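Local coordinates for intracellular sulfur oxidation protein DsrF (Allochromatium vinosum, PDB 2HY5) that is of uncertain function but could take part in the oxidation of intracellular sulfur, working within a hexameric assembly with DsrE and DsrH, at residues K7-N12 with N128-V133; L44-Y49 with E88-T93; R70-Y75 with V98-E103; E76-Y81 with D112-V117. All coordinates share one frame; numbering follows the deposited sequence.

Contact 1 of 4, residues K7-N12 with N128-V133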
loop_
_atom_site.group_PDB
_atom_site.type_symbol
_atom_site.label_atom_id
_atom_site.label_comp_id
_atom_site.label_asym_id
_atom_site.label_seq_id
_atom_site.Cartn_x
_atom_site.Cartn_y
_atom_site.Cartn_z
ATOM N N LYS B 7 -12.457 22.794 13.628
ATOM C CA LYS B 7 -12.941 21.453 13.898
ATOM C C LYS B 7 -12.110 20.466 13.083
ATOM O O LYS B 7 -12.176 20.460 11.857
ATOM C CB LYS B 7 -14.416 21.346 13.502
ATOM C CG LYS B 7 -14.926 19.925 13.484
ATOM C CD LYS B 7 -14.602 19.253 14.796
ATOM C CE LYS B 7 -14.802 17.764 14.723
ATOM N NZ LYS B 7 -14.379 17.156 16.001
ATOM N N PHE B 8 -11.331 19.637 13.774
ATOM C CA PHE B 8 -10.485 18.647 13.120
ATOM C C PHE B 8 -11.001 17.226 13.299
ATOM O O PHE B 8 -11.330 16.818 14.414
ATOM C CB PHE B 8 -9.057 18.705 13.673
ATOM C CG PHE B 8 -8.269 19.901 13.220
ATOM C CD1 PHE B 8 -7.039 20.193 13.802
ATOM C CD2 PHE B 8 -8.738 20.724 12.201
ATOM C CE1 PHE B 8 -6.287 21.286 13.378
ATOM C CE2 PHE B 8 -7.992 21.820 11.769
ATOM C CZ PHE B 8 -6.767 22.100 12.358
ATOM N N MET B 9 -11.068 16.480 12.202
ATOM C CA MET B 9 -11.503 15.085 12.252
ATOM C C MET B 9 -10.331 14.192 11.883
ATOM O O MET B 9 -9.606 14.471 10.932
ATOM C CB MET B 9 -12.648 14.806 11.264
ATOM C CG MET B 9 -12.991 13.313 11.160
ATOM S SD MET B 9 -14.268 12.871 9.957
ATOM C CE MET B 9 -15.714 13.307 10.859
ATOM N N TYR B 10 -10.143 13.125 12.649
ATOM C CA TYR B 10 -9.087 12.156 12.383
ATOM C C TYR B 10 -9.814 10.916 11.895
ATOM O O TYR B 10 -10.464 10.231 12.678
ATOM C CB TYR B 10 -8.314 11.858 13.666
ATOM C CG TYR B 10 -7.442 13.009 14.094
ATOM C CD1 TYR B 10 -6.149 13.145 13.593
ATOM C CD2 TYR B 10 -7.916 13.985 14.973
ATOM C CE1 TYR B 10 -5.346 14.222 13.953
ATOM C CE2 TYR B 10 -7.118 15.071 15.339
ATOM C CZ TYR B 10 -5.833 15.179 14.824
ATOM O OH TYR B 10 -5.033 16.246 15.173
ATOM N N LEU B 11 -9.712 10.651 10.597
ATOM C CA LEU B 11 -10.387 9.518 9.973
ATOM C C LEU B 11 -9.527 8.262 9.914
ATOM O O LEU B 11 -8.622 8.158 9.088
ATOM C CB LEU B 11 -10.825 9.904 8.559
ATOM C CG LEU B 11 -11.545 8.858 7.708
ATOM C CD1 LEU B 11 -12.840 8.448 8.375
ATOM C CD2 LEU B 11 -11.813 9.439 6.328
ATOM N N ASN B 12 -9.832 7.309 10.794
ATOM C CA ASN B 12 -9.113 6.041 10.870
ATOM C C ASN B 12 -9.897 4.935 10.175
ATOM O O ASN B 12 -10.991 4.587 10.606
ATOM C CB ASN B 12 -8.883 5.669 12.334
ATOM C CG ASN B 12 -7.883 6.574 13.007
ATOM O OD1 ASN B 12 -6.770 6.756 12.515
ATOM N ND2 ASN B 12 -8.270 7.148 14.139
ATOM N N ASN B 128 -19.397 16.602 7.605
ATOM C CA ASN B 128 -19.816 17.925 7.142
ATOM C C ASN B 128 -19.504 19.066 8.108
ATOM O O ASN B 128 -19.505 20.235 7.715
ATOM C CB ASN B 128 -21.315 17.921 6.829
ATOM C CG ASN B 128 -21.614 17.389 5.446
ATOM O OD1 ASN B 128 -22.539 16.595 5.254
ATOM N ND2 ASN B 128 -20.842 17.837 4.466
ATOM N N GLU B 129 -19.240 18.738 9.367
ATOM C CA GLU B 129 -18.938 19.766 10.357
ATOM C C GLU B 129 -17.442 20.032 10.492
ATOM O O GLU B 129 -17.035 21.009 11.118
ATOM C CB GLU B 129 -19.501 19.368 11.725
ATOM C CG GLU B 129 -21.013 19.216 11.763
ATOM C CD GLU B 129 -21.534 18.940 13.161
ATOM O OE1 GLU B 129 -21.119 17.928 13.766
ATOM O OE2 GLU B 129 -22.361 19.737 13.653
ATOM N N SER B 130 -16.624 19.178 9.889
ATOM C CA SER B 130 -15.178 19.327 9.993
ATOM C C SER B 130 -14.567 20.382 9.082
ATOM O O SER B 130 -14.992 20.565 7.943
ATOM C CB SER B 130 -14.505 17.979 9.729
ATOM O OG SER B 130 -14.993 16.991 10.622
ATOM N N ASP B 131 -13.550 21.068 9.594
ATOM C CA ASP B 131 -12.860 22.092 8.820
ATOM C C ASP B 131 -11.625 21.492 8.151
ATOM O O ASP B 131 -11.116 22.015 7.159
ATOM C CB ASP B 131 -12.460 23.257 9.730
ATOM C CG ASP B 131 -13.662 23.954 10.339
ATOM O OD1 ASP B 131 -14.584 24.313 9.573
ATOM O OD2 ASP B 131 -13.689 24.150 11.576
ATOM N N ALA B 132 -11.148 20.381 8.698
ATOM C CA ALA B 132 -9.985 19.702 8.148
ATOM C C ALA B 132 -10.073 18.242 8.531
ATOM O O ALA B 132 -10.469 17.909 9.649
ATOM C CB ALA B 132 -8.705 20.309 8.701
ATOM N N VAL B 133 -9.710 17.374 7.599
ATOM C CA VAL B 133 -9.754 15.942 7.849
ATOM C C VAL B 133 -8.388 15.313 7.617
ATOM O O VAL B 133 -7.830 15.388 6.518
ATOM C CB VAL B 133 -10.779 15.239 6.927
ATOM C CG1 VAL B 133 -10.871 13.755 7.290
ATOM C CG2 VAL B 133 -12.145 15.904 7.061
#

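Contact 2 of 4, residues L44-Y49 with E88-T93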
loop_
_atom_site.group_PDB
_atom_site.type_symbol
_atom_site.label_atom_id
_atom_site.label_comp_id
_atom_site.label_asym_id
_atom_site.label_seq_id
_atom_site.Cartn_x
_atom_site.Cartn_y
_atom_site.Cartn_z
ATOM N N LEU B 44 -13.811 4.042 11.193
ATOM C CA LEU B 44 -14.718 3.541 10.175
ATOM C C LEU B 44 -14.075 2.391 9.411
ATOM O O LEU B 44 -12.847 2.289 9.335
ATOM C CB LEU B 44 -15.064 4.685 9.213
ATOM C CG LEU B 44 -15.832 4.385 7.925
ATOM C CD1 LEU B 44 -17.246 3.925 8.256
ATOM C CD2 LEU B 44 -15.863 5.638 7.056
ATOM N N ASP B 45 -14.906 1.530 8.835
ATOM C CA ASP B 45 -14.409 0.384 8.083
ATOM C C ASP B 45 -13.425 -0.406 8.948
ATOM O O ASP B 45 -13.697 -0.630 10.127
ATOM C CB ASP B 45 -13.755 0.853 6.778
ATOM C CG ASP B 45 -14.764 1.482 5.816
ATOM O OD1 ASP B 45 -15.903 0.973 5.730
ATOM O OD2 ASP B 45 -14.422 2.474 5.138
ATOM N N ASP B 46 -12.286 -0.820 8.395
ATOM C CA ASP B 46 -11.336 -1.594 9.196
ATOM C C ASP B 46 -10.744 -0.808 10.354
ATOM O O ASP B 46 -10.071 -1.372 11.214
ATOM C CB ASP B 46 -10.207 -2.167 8.330
ATOM C CG ASP B 46 -10.627 -3.413 7.567
ATOM O OD1 ASP B 46 -11.679 -3.995 7.900
ATOM O OD2 ASP B 46 -9.892 -3.810 6.638
ATOM N N GLY B 47 -10.997 0.495 10.377
ATOM C CA GLY B 47 -10.495 1.313 11.464
ATOM C C GLY B 47 -11.092 0.893 12.798
ATOM O O GLY B 47 -10.489 1.102 13.853
ATOM N N VAL B 48 -12.280 0.294 12.772
ATOM C CA VAL B 48 -12.899 -0.129 14.025
ATOM C C VAL B 48 -12.064 -1.221 14.696
ATOM O O VAL B 48 -12.154 -1.425 15.899
ATOM C CB VAL B 48 -14.350 -0.640 13.820
ATOM C CG1 VAL B 48 -15.183 0.443 13.121
ATOM C CG2 VAL B 48 -14.359 -1.930 13.020
ATOM N N TYR B 49 -11.244 -1.915 13.911
ATOM C CA TYR B 49 -10.391 -2.970 14.451
ATOM C C TYR B 49 -9.276 -2.380 15.311
ATOM O O TYR B 49 -8.649 -3.084 16.108
ATOM C CB TYR B 49 -9.788 -3.791 13.306
ATOM C CG TYR B 49 -10.708 -4.857 12.748
ATOM C CD1 TYR B 49 -10.822 -5.053 11.374
ATOM C CD2 TYR B 49 -11.419 -5.706 13.596
ATOM C CE1 TYR B 49 -11.614 -6.070 10.854
ATOM C CE2 TYR B 49 -12.213 -6.726 13.090
ATOM C CZ TYR B 49 -12.304 -6.903 11.719
ATOM O OH TYR B 49 -13.066 -7.928 11.221
ATOM N N GLU B 88 -20.915 -4.109 12.705
ATOM C CA GLU B 88 -21.801 -5.204 12.313
ATOM C C GLU B 88 -21.219 -6.048 11.185
ATOM O O GLU B 88 -21.270 -7.282 11.225
ATOM C CB GLU B 88 -23.165 -4.657 11.879
ATOM C CG GLU B 88 -24.135 -5.726 11.390
ATOM C CD GLU B 88 -25.422 -5.143 10.840
ATOM O OE1 GLU B 88 -25.359 -4.361 9.864
ATOM O OE2 GLU B 88 -26.498 -5.472 11.380
ATOM N N ALA B 89 -20.673 -5.383 10.171
ATOM C CA ALA B 89 -20.094 -6.087 9.038
ATOM C C ALA B 89 -18.962 -7.005 9.491
ATOM O O ALA B 89 -18.629 -7.982 8.820
ATOM C CB ALA B 89 -19.579 -5.081 8.013
ATOM N N ARG B 90 -18.389 -6.698 10.647
ATOM C CA ARG B 90 -17.282 -7.482 11.169
ATOM C C ARG B 90 -17.689 -8.371 12.347
ATOM O O ARG B 90 -16.844 -8.957 13.023
ATOM C CB ARG B 90 -16.145 -6.524 11.536
ATOM C CG ARG B 90 -15.640 -5.790 10.302
ATOM C CD ARG B 90 -14.715 -4.624 10.592
ATOM N NE ARG B 90 -14.192 -4.065 9.345
ATOM C CZ ARG B 90 -14.930 -3.422 8.441
ATOM N NH1 ARG B 90 -16.232 -3.240 8.638
ATOM N NH2 ARG B 90 -14.373 -2.978 7.325
ATOM N N GLY B 91 -18.997 -8.482 12.567
ATOM C CA GLY B 91 -19.504 -9.303 13.652
ATOM C C GLY B 91 -19.038 -8.845 15.018
ATOM O O GLY B 91 -18.884 -9.651 15.937
ATOM N N LEU B 92 -18.816 -7.543 15.160
ATOM C CA LEU B 92 -18.364 -6.994 16.427
ATOM C C LEU B 92 -19.454 -6.169 17.089
ATOM O O LEU B 92 -20.380 -5.700 16.432
ATOM C CB LEU B 92 -17.133 -6.108 16.216
ATOM C CG LEU B 92 -15.887 -6.723 15.581
ATOM C CD1 LEU B 92 -14.841 -5.637 15.406
ATOM C CD2 LEU B 92 -15.350 -7.850 16.454
ATOM N N THR B 93 -19.336 -6.005 18.401
ATOM C CA THR B 93 -20.282 -5.203 19.161
ATOM C C THR B 93 -19.413 -4.282 20.001
ATOM O O THR B 93 -18.193 -4.464 20.054
ATOM C CB THR B 93 -21.160 -6.069 20.086
ATOM O OG1 THR B 93 -20.366 -6.595 21.157
ATOM C CG2 THR B 93 -21.768 -7.221 19.305
HETATM O O HOH W 1 -15.519 -1.869 4.867
HETATM O O HOH W 2 -17.709 -1.616 6.617
HETATM O O HOH W 3 -14.411 -9.373 13.236
#

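Contact 3 of 4, residues R70-Y75 with V98-E103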
loop_
_atom_site.group_PDB
_atom_site.type_symbol
_atom_site.label_atom_id
_atom_site.label_comp_id
_atom_site.label_asym_id
_atom_site.label_seq_id
_atom_site.Cartn_x
_atom_site.Cartn_y
_atom_site.Cartn_z
ATOM N N ARG B 70 -6.337 4.095 25.092
ATOM C CA ARG B 70 -7.039 4.303 26.354
ATOM C C ARG B 70 -6.616 5.565 27.097
ATOM O O ARG B 70 -7.235 5.938 28.096
ATOM C CB ARG B 70 -6.879 3.074 27.256
ATOM C CG ARG B 70 -7.569 1.833 26.692
ATOM C CD ARG B 70 -7.739 0.749 27.745
ATOM N NE ARG B 70 -6.473 0.132 28.129
ATOM C CZ ARG B 70 -5.766 -0.675 27.343
ATOM N NH1 ARG B 70 -6.198 -0.962 26.123
ATOM N NH2 ARG B 70 -4.631 -1.199 27.782
ATOM N N THR B 71 -5.581 6.235 26.599
ATOM C CA THR B 71 -5.095 7.462 27.229
ATOM C C THR B 71 -5.607 8.714 26.521
ATOM O O THR B 71 -5.389 9.828 26.993
ATOM C CB THR B 71 -3.554 7.527 27.221
ATOM O OG1 THR B 71 -3.088 7.754 25.884
ATOM C CG2 THR B 71 -2.964 6.235 27.750
ATOM N N LEU B 72 -6.282 8.527 25.391
ATOM C CA LEU B 72 -6.797 9.651 24.615
ATOM C C LEU B 72 -7.578 10.674 25.428
ATOM O O LEU B 72 -7.501 11.871 25.155
ATOM C CB LEU B 72 -7.655 9.146 23.453
ATOM C CG LEU B 72 -6.883 8.504 22.296
ATOM C CD1 LEU B 72 -7.851 8.005 21.239
ATOM C CD2 LEU B 72 -5.922 9.529 21.694
ATOM N N GLY B 73 -8.329 10.210 26.422
ATOM C CA GLY B 73 -9.087 11.131 27.250
ATOM C C GLY B 73 -8.154 12.066 27.993
ATOM O O GLY B 73 -8.488 13.224 28.250
ATOM N N ASP B 74 -6.971 11.565 28.336
ATOM C CA ASP B 74 -5.987 12.368 29.045
ATOM C C ASP B 74 -5.448 13.481 28.152
ATOM O O ASP B 74 -4.893 14.464 28.641
ATOM C CB ASP B 74 -4.835 11.486 29.539
ATOM C CG ASP B 74 -5.285 10.458 30.562
ATOM O OD1 ASP B 74 -5.896 10.859 31.574
ATOM O OD2 ASP B 74 -5.029 9.251 30.356
ATOM N N TYR B 75 -5.613 13.323 26.841
ATOM C CA TYR B 75 -5.154 14.327 25.884
ATOM C C TYR B 75 -6.306 15.196 25.385
ATOM O O TYR B 75 -6.293 15.670 24.249
ATOM C CB TYR B 75 -4.464 13.662 24.692
ATOM C CG TYR B 75 -3.106 13.084 25.012
ATOM C CD1 TYR B 75 -2.981 11.877 25.696
ATOM C CD2 TYR B 75 -1.942 13.757 24.642
ATOM C CE1 TYR B 75 -1.726 11.351 26.006
ATOM C CE2 TYR B 75 -0.685 13.247 24.947
ATOM C CZ TYR B 75 -0.584 12.043 25.629
ATOM O OH TYR B 75 0.660 11.538 25.932
ATOM N N VAL B 98 -12.272 -1.485 23.376
ATOM C CA VAL B 98 -11.724 -1.002 24.629
ATOM C C VAL B 98 -12.535 0.201 25.086
ATOM O O VAL B 98 -13.216 0.856 24.288
ATOM C CB VAL B 98 -10.252 -0.552 24.475
ATOM C CG1 VAL B 98 -9.388 -1.721 24.018
ATOM C CG2 VAL B 98 -10.161 0.610 23.490
ATOM N N GLU B 99 -12.474 0.478 26.380
ATOM C CA GLU B 99 -13.168 1.627 26.934
ATOM C C GLU B 99 -12.126 2.725 27.052
ATOM O O GLU B 99 -10.967 2.454 27.360
ATOM C CB GLU B 99 -13.743 1.296 28.313
ATOM C CG GLU B 99 -14.830 0.238 28.289
ATOM C CD GLU B 99 -15.439 0.004 29.655
ATOM O OE1 GLU B 99 -14.707 -0.440 30.565
ATOM O OE2 GLU B 99 -16.649 0.267 29.821
ATOM N N ILE B 100 -12.536 3.958 26.788
ATOM C CA ILE B 100 -11.630 5.091 26.877
ATOM C C ILE B 100 -12.234 6.094 27.851
ATOM O O ILE B 100 -13.265 6.714 27.566
ATOM C CB ILE B 100 -11.428 5.739 25.493
ATOM C CG1 ILE B 100 -10.786 4.721 24.546
ATOM C CG2 ILE B 100 -10.571 6.997 25.619
ATOM C CD1 ILE B 100 -10.582 5.235 23.123
ATOM N N ALA B 101 -11.585 6.240 29.003
ATOM C CA ALA B 101 -12.054 7.146 30.047
ATOM C C ALA B 101 -11.770 8.611 29.756
ATOM O O ALA B 101 -10.882 8.946 28.973
ATOM C CB ALA B 101 -11.429 6.755 31.383
ATOM N N PHE B 102 -12.538 9.480 30.399
ATOM C CA PHE B 102 -12.374 10.918 30.238
ATOM C C PHE B 102 -12.719 11.614 31.540
ATOM O O PHE B 102 -13.793 11.400 32.102
ATOM C CB PHE B 102 -13.280 11.447 29.118
ATOM C CG PHE B 102 -13.232 12.949 28.949
ATOM C CD1 PHE B 102 -14.023 13.780 29.734
ATOM C CD2 PHE B 102 -12.378 13.529 28.013
ATOM C CE1 PHE B 102 -13.968 15.167 29.594
ATOM C CE2 PHE B 102 -12.313 14.914 27.864
ATOM C CZ PHE B 102 -13.111 15.736 28.657
ATOM N N GLU B 103 -11.802 12.437 32.028
ATOM C CA GLU B 103 -12.045 13.172 33.253
ATOM C C GLU B 103 -11.498 14.581 33.121
ATOM O O GLU B 103 -10.430 14.798 32.542
ATOM C CB GLU B 103 -11.403 12.473 34.455
ATOM C CG GLU B 103 -9.892 12.584 34.527
ATOM C CD GLU B 103 -9.344 12.105 35.858
ATOM O OE1 GLU B 103 -8.112 12.174 36.054
ATOM O OE2 GLU B 103 -10.144 11.663 36.709
HETATM O O HOH W 4 -8.413 8.296 28.532
HETATM O O HOH W 5 -9.232 4.783 29.707
#

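Contact 4 of 4, residues E76-Y81 with D112-V117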
loop_
_atom_site.group_PDB
_atom_site.type_symbol
_atom_site.label_atom_id
_atom_site.label_comp_id
_atom_site.label_asym_id
_atom_site.label_seq_id
_atom_site.Cartn_x
_atom_site.Cartn_y
_atom_site.Cartn_z
ATOM N N GLU B 76 -7.302 15.385 26.245
ATOM C CA GLU B 76 -8.468 16.208 25.933
ATOM C C GLU B 76 -9.397 15.720 24.831
ATOM O O GLU B 76 -10.300 16.450 24.425
ATOM C CB GLU B 76 -8.041 17.647 25.610
ATOM C CG GLU B 76 -8.025 18.583 26.808
ATOM C CD GLU B 76 -7.925 20.046 26.408
ATOM O OE1 GLU B 76 -8.010 20.914 27.303
ATOM O OE2 GLU B 76 -7.766 20.327 25.201
ATOM N N VAL B 77 -9.188 14.507 24.334
ATOM C CA VAL B 77 -10.070 13.995 23.295
ATOM C C VAL B 77 -11.351 13.493 23.960
ATOM O O VAL B 77 -11.343 12.502 24.688
ATOM C CB VAL B 77 -9.423 12.848 22.511
ATOM C CG1 VAL B 77 -10.310 12.473 21.339
ATOM C CG2 VAL B 77 -8.043 13.270 22.024
ATOM N N ARG B 78 -12.448 14.197 23.704
ATOM C CA ARG B 78 -13.747 13.874 24.283
ATOM C C ARG B 78 -14.650 13.162 23.281
ATOM O O ARG B 78 -15.516 12.370 23.665
ATOM C CB ARG B 78 -14.415 15.173 24.751
ATOM C CG ARG B 78 -15.848 15.040 25.247
ATOM C CD ARG B 78 -15.930 14.243 26.534
ATOM N NE ARG B 78 -17.255 14.317 27.141
ATOM C CZ ARG B 78 -17.749 15.399 27.739
ATOM N NH1 ARG B 78 -17.028 16.510 27.816
ATOM N NH2 ARG B 78 -18.968 15.370 28.259
ATOM N N ARG B 79 -14.438 13.444 21.998
ATOM C CA ARG B 79 -15.253 12.860 20.941
ATOM C C ARG B 79 -14.574 11.750 20.143
ATOM O O ARG B 79 -13.760 12.011 19.260
ATOM C CB ARG B 79 -15.714 13.961 19.981
ATOM C CG ARG B 79 -16.520 15.060 20.644
ATOM C CD ARG B 79 -17.727 14.484 21.369
ATOM N NE ARG B 79 -18.491 15.514 22.069
ATOM C CZ ARG B 79 -19.543 15.269 22.841
ATOM N NH1 ARG B 79 -19.964 14.025 23.018
ATOM N NH2 ARG B 79 -20.178 16.270 23.436
ATOM N N ILE B 80 -14.933 10.512 20.460
ATOM C CA ILE B 80 -14.396 9.339 19.781
ATOM C C ILE B 80 -15.602 8.573 19.251
ATOM O O ILE B 80 -16.456 8.140 20.021
ATOM C CB ILE B 80 -13.584 8.466 20.755
ATOM C CG1 ILE B 80 -12.367 9.258 21.244
ATOM C CG2 ILE B 80 -13.150 7.178 20.073
ATOM C CD1 ILE B 80 -11.495 8.509 22.227
ATOM N N TYR B 81 -15.677 8.435 17.931
ATOM C CA TYR B 81 -16.806 7.764 17.294
ATOM C C TYR B 81 -16.447 6.491 16.551
ATOM O O TYR B 81 -15.375 6.377 15.962
ATOM C CB TYR B 81 -17.489 8.715 16.313
ATOM C CG TYR B 81 -17.935 10.023 16.921
ATOM C CD1 TYR B 81 -17.198 11.193 16.731
ATOM C CD2 TYR B 81 -19.102 10.095 17.677
ATOM C CE1 TYR B 81 -17.617 12.405 17.279
ATOM C CE2 TYR B 81 -19.528 11.295 18.230
ATOM C CZ TYR B 81 -18.785 12.445 18.027
ATOM O OH TYR B 81 -19.215 13.631 18.571
ATOM N N ASP B 112 -16.318 6.688 32.473
ATOM C CA ASP B 112 -15.583 5.435 32.327
ATOM C C ASP B 112 -15.286 5.147 30.856
ATOM O O ASP B 112 -14.287 4.505 30.527
ATOM C CB ASP B 112 -16.405 4.286 32.917
ATOM C CG ASP B 112 -16.659 4.454 34.403
ATOM O OD1 ASP B 112 -16.692 5.608 34.881
ATOM O OD2 ASP B 112 -16.847 3.429 35.089
ATOM N N ASN B 113 -16.163 5.609 29.972
ATOM C CA ASN B 113 -15.969 5.374 28.548
ATOM C C ASN B 113 -16.683 6.418 27.708
ATOM O O ASN B 113 -17.875 6.668 27.886
ATOM C CB ASN B 113 -16.469 3.972 28.175
ATOM C CG ASN B 113 -16.206 3.622 26.717
ATOM O OD1 ASN B 113 -15.285 4.152 26.096
ATOM N ND2 ASN B 113 -17.006 2.711 26.173
ATOM N N ILE B 114 -15.948 7.033 26.793
ATOM C CA ILE B 114 -16.535 8.032 25.921
ATOM C C ILE B 114 -16.656 7.545 24.480
ATOM O O ILE B 114 -17.127 8.277 23.610
ATOM C CB ILE B 114 -15.742 9.364 25.972
ATOM C CG1 ILE B 114 -14.238 9.111 25.865
ATOM C CG2 ILE B 114 -16.042 10.082 27.276
ATOM C CD1 ILE B 114 -13.783 8.555 24.544
ATOM N N VAL B 115 -16.232 6.311 24.223
ATOM C CA VAL B 115 -16.336 5.760 22.876
ATOM C C VAL B 115 -17.818 5.623 22.547
ATOM O O VAL B 115 -18.568 4.933 23.253
ATOM C CB VAL B 115 -15.665 4.375 22.770
ATOM C CG1 VAL B 115 -15.898 3.790 21.383
ATOM C CG2 VAL B 115 -14.174 4.499 23.033
ATOM N N GLU B 116 -18.239 6.289 21.478
ATOM C CA GLU B 116 -19.636 6.253 21.071
ATOM C C GLU B 116 -19.868 5.624 19.706
ATOM O O GLU B 116 -19.254 6.019 18.717
ATOM C CB GLU B 116 -20.211 7.669 21.077
ATOM C CG GLU B 116 -21.631 7.746 20.557
ATOM C CD GLU B 116 -22.229 9.132 20.691
ATOM O OE1 GLU B 116 -21.689 10.083 20.089
ATOM O OE2 GLU B 116 -23.242 9.268 21.407
ATOM N N VAL B 117 -20.767 4.647 19.662
ATOM C CA VAL B 117 -21.119 3.980 18.417
ATOM C C VAL B 117 -22.233 4.796 17.761
ATOM O O VAL B 117 -23.258 5.083 18.390
ATOM C CB VAL B 117 -21.601 2.540 18.689
ATOM C CG1 VAL B 117 -22.070 1.890 17.399
ATOM C CG2 VAL B 117 -20.474 1.736 19.312
HETATM O O HOH W 6 -17.439 10.469 22.098
HETATM O O HOH W 7 -19.881 11.213 21.662
HETATM O O HOH W 8 -22.203 13.344 19.876
#

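Contact 1 of 4, residues K7-N12 with N128-V133
Phe-8 and Met-9 send their side chains to opposite faces of the sheet, and each finds a partner on segment 128-133. The Phe-8 ring, its CG anti to the carbonyl carbon, brings its corner CE2 obliquely to Ala-132 CB at 3.5 Å, and Phe-134 meets the same ring edge-to-face. On the Met-9 side of the sheet, Met-9 CB packs on Ser-130 OG at 3.3 Å while the chain, extended to SD, folds its methyl back near that oxygen, which is hydrogen-bonded to Leu-126 O. Farther along, Leu-11 CB touches Val-133 CG1 at 4.1 Å. Gln-99 and Ala-100 of the DsrH chain pack on Met-9, Leu-11 and Val-133.

The Lys-7 side chain starts toward the other segment, lays CG against Glu-129 O, then bends at chi2 and leads its amine away. Facing its backbone is the carboxylate of Asp-131, with CG anti to the carbonyl carbon (chi1 -63°), so that OD2 takes the N-H of Lys-7 on its anti lone pair, N to OD2 2.8 Å.

The backbone completes the pairing. Asp-131 N gives its hydrogen to Lys-7 O at 2.7 Å, and Ala-132 N adds only a weak bond to the same oxygen. Two residues on, Met-9 N meets Ala-132 O at 3.0 Å, almost straight at 172°. Helix 120-129 thus runs out through a short turn into strand 132-135, outermost of the sheet within this chain, paired parallel with 7-12, as in the parallel alpha/beta sheet of the DsrE/DsrF-like fold.

Contact 2 of 4, residues L44-Y49 with E88-T93
Arg-90 does nearly all the work here, sent out from just beyond the end of helix 84-89 as a long straight arm. Its CG lies anti to the carbonyl carbon, chi2 and chi3 are both near anti, and a turn of 68° at chi4 sets the guanidinium. That group meets Asp-46 side-on, NE and NH2 both closing on OD1 at 2.9 Å in a salt bridge. OD1 lies in the guanidinium plane, but the carboxylate is turned 84° to it, so NE comes in on the anti lone pair while NH2 meets OD1 from above the carboxylate plane. Asp-46 OD2 turns to Ser-10 of a DsrH chain.

Waters bridge NH1 and NH2 to OD1 of Asp-45; its OD2 forms a salt bridge with Arg-13. NH1 also binds Ser-86 O.

Asp-46 and Tyr-49 both hold CG anti to the carbonyl carbon. Arg-90 CD lies over the Tyr-49 ring face, 3.8 Å from its centroid, a CH-pi contact. Val-48 CG2, in the crowded position between N and the carbonyl carbon, meets CD at 3.6 Å. Leu-92 CD1 comes to Tyr-49 CE2 at 3.7 Å, and a water joins Tyr-49 OH to Arg-90 O. Tyr-38 of DsrH stacks on the Tyr-49 ring. Gly-91, with positive phi, is the C-prime residue of a Schellman motif; this helix ending and the turn after strand 38-43 together form part of the subunit interface with DsrH.

Contact 3 of 4, residues R70-Y75 with V98-E103
With chi1 at -66° and chi2 near anti, the Arg-70 chain runs out alongside the 98-103 backbone, then bends at chi3 (-70°). This lays CG against Glu-99 O at 3.5 Å and brings NH1 to Val-98 CG1 at 3.9 Å, the two side chains crossing at about a right angle. Ile-100 has CG1 anti to its carbonyl carbon and CG2 anti to its N, so CG1 faces the CA of Arg-70 while CG2 reaches Leu-72 CB at 4.2 Å and the backbone of Gly-73.

Gly-73 is where the two segments come closest: its CA sends a C-H to Ala-101 O at 3.3 Å, and a CB there would run into that oxygen. Phe-102, its CG anti to the backbone N, brings CD2 near Gly-73 O.

No direct hydrogen bond joins the segments; water does it. One molecule donates to Arg-70 O and to Ala-101 O, 2.6 Å from the latter, and accepts weakly from Gly-73 N. A second donates to Arg-70 O and takes Ala-101 N at 2.9 Å.

The 3-10 turn at 72-74 thus rests on the chain leading into strand 102-103, with Leu-72 inserted against helix 21-32 and both Leu-72 and Ile-100 packed on Ile-80 of strand 79-83.

Contact 4 of 4, residues E76-Y81 with D112-V117
Asn-113, the second residue of the segment, makes an Asx turn: its OD1 accepts from Val-115 N at 3.0 Å, the donor standing above the amide carbonyl plane, and also from Ile-100 N. Ile-114 comes next and points toward the other segment. Its CG1 occupies the crowded position between N and carbonyl carbon (chi1 46°), which drives CD1 onto Ile-80 CD1 at 3.3 Å, tighter than usual for two methyls. Its CG2 is near the Arg-78 side chain. A water lies 2.7 Å from Ile-114 O and accepts from Ile-80 N, linking the two segments.

Val-115 sets CG2 against Ile-80 CG2 at 4.1 Å, on the side of the sheet where Ile-100 also packs. The two strands are parallel neighbours, 79-83 flanked by 38-43 on its other side and 115-118 outermost within this chain, part of the five-stranded parallel sheet of the fold.

Glu-116 N then bonds Ile-80 O at 3.0 Å, nearly along the C=O axis. Extended from CG, its side chain lies beside Tyr-81, pointing the same way with carboxylate and ring nearly coplanar (22°), and OE1 sits at the ring edge, 3.1 Å from Tyr-81 CE2. A water donates to that oxygen and accepts from Arg-79 NH1.

Contacts 1 and 4 both pair parallel strands, at the two sides of the sheet as this chain builds it: 7-12 with 132-135, and 79-83 with 115-118. Contact 1 is mostly buried, DsrH packing on it; contact 4 is partly exposed and bridged by waters. Contact 3, buried but with exposed residues at its margin, is joined by waters in place of direct hydrogen bonds, and touches contact 4 through Ile-100 and Asn-113, their centres about 7 Å apart. Contact 2, buried and also water-bridged, lies across the chain's centre from contact 3 and alone relies on a salt bridge. Its Leu-44 N probably bonds Asn-12 O of contact 1, which closes a loop of sequence within which the other three are nested.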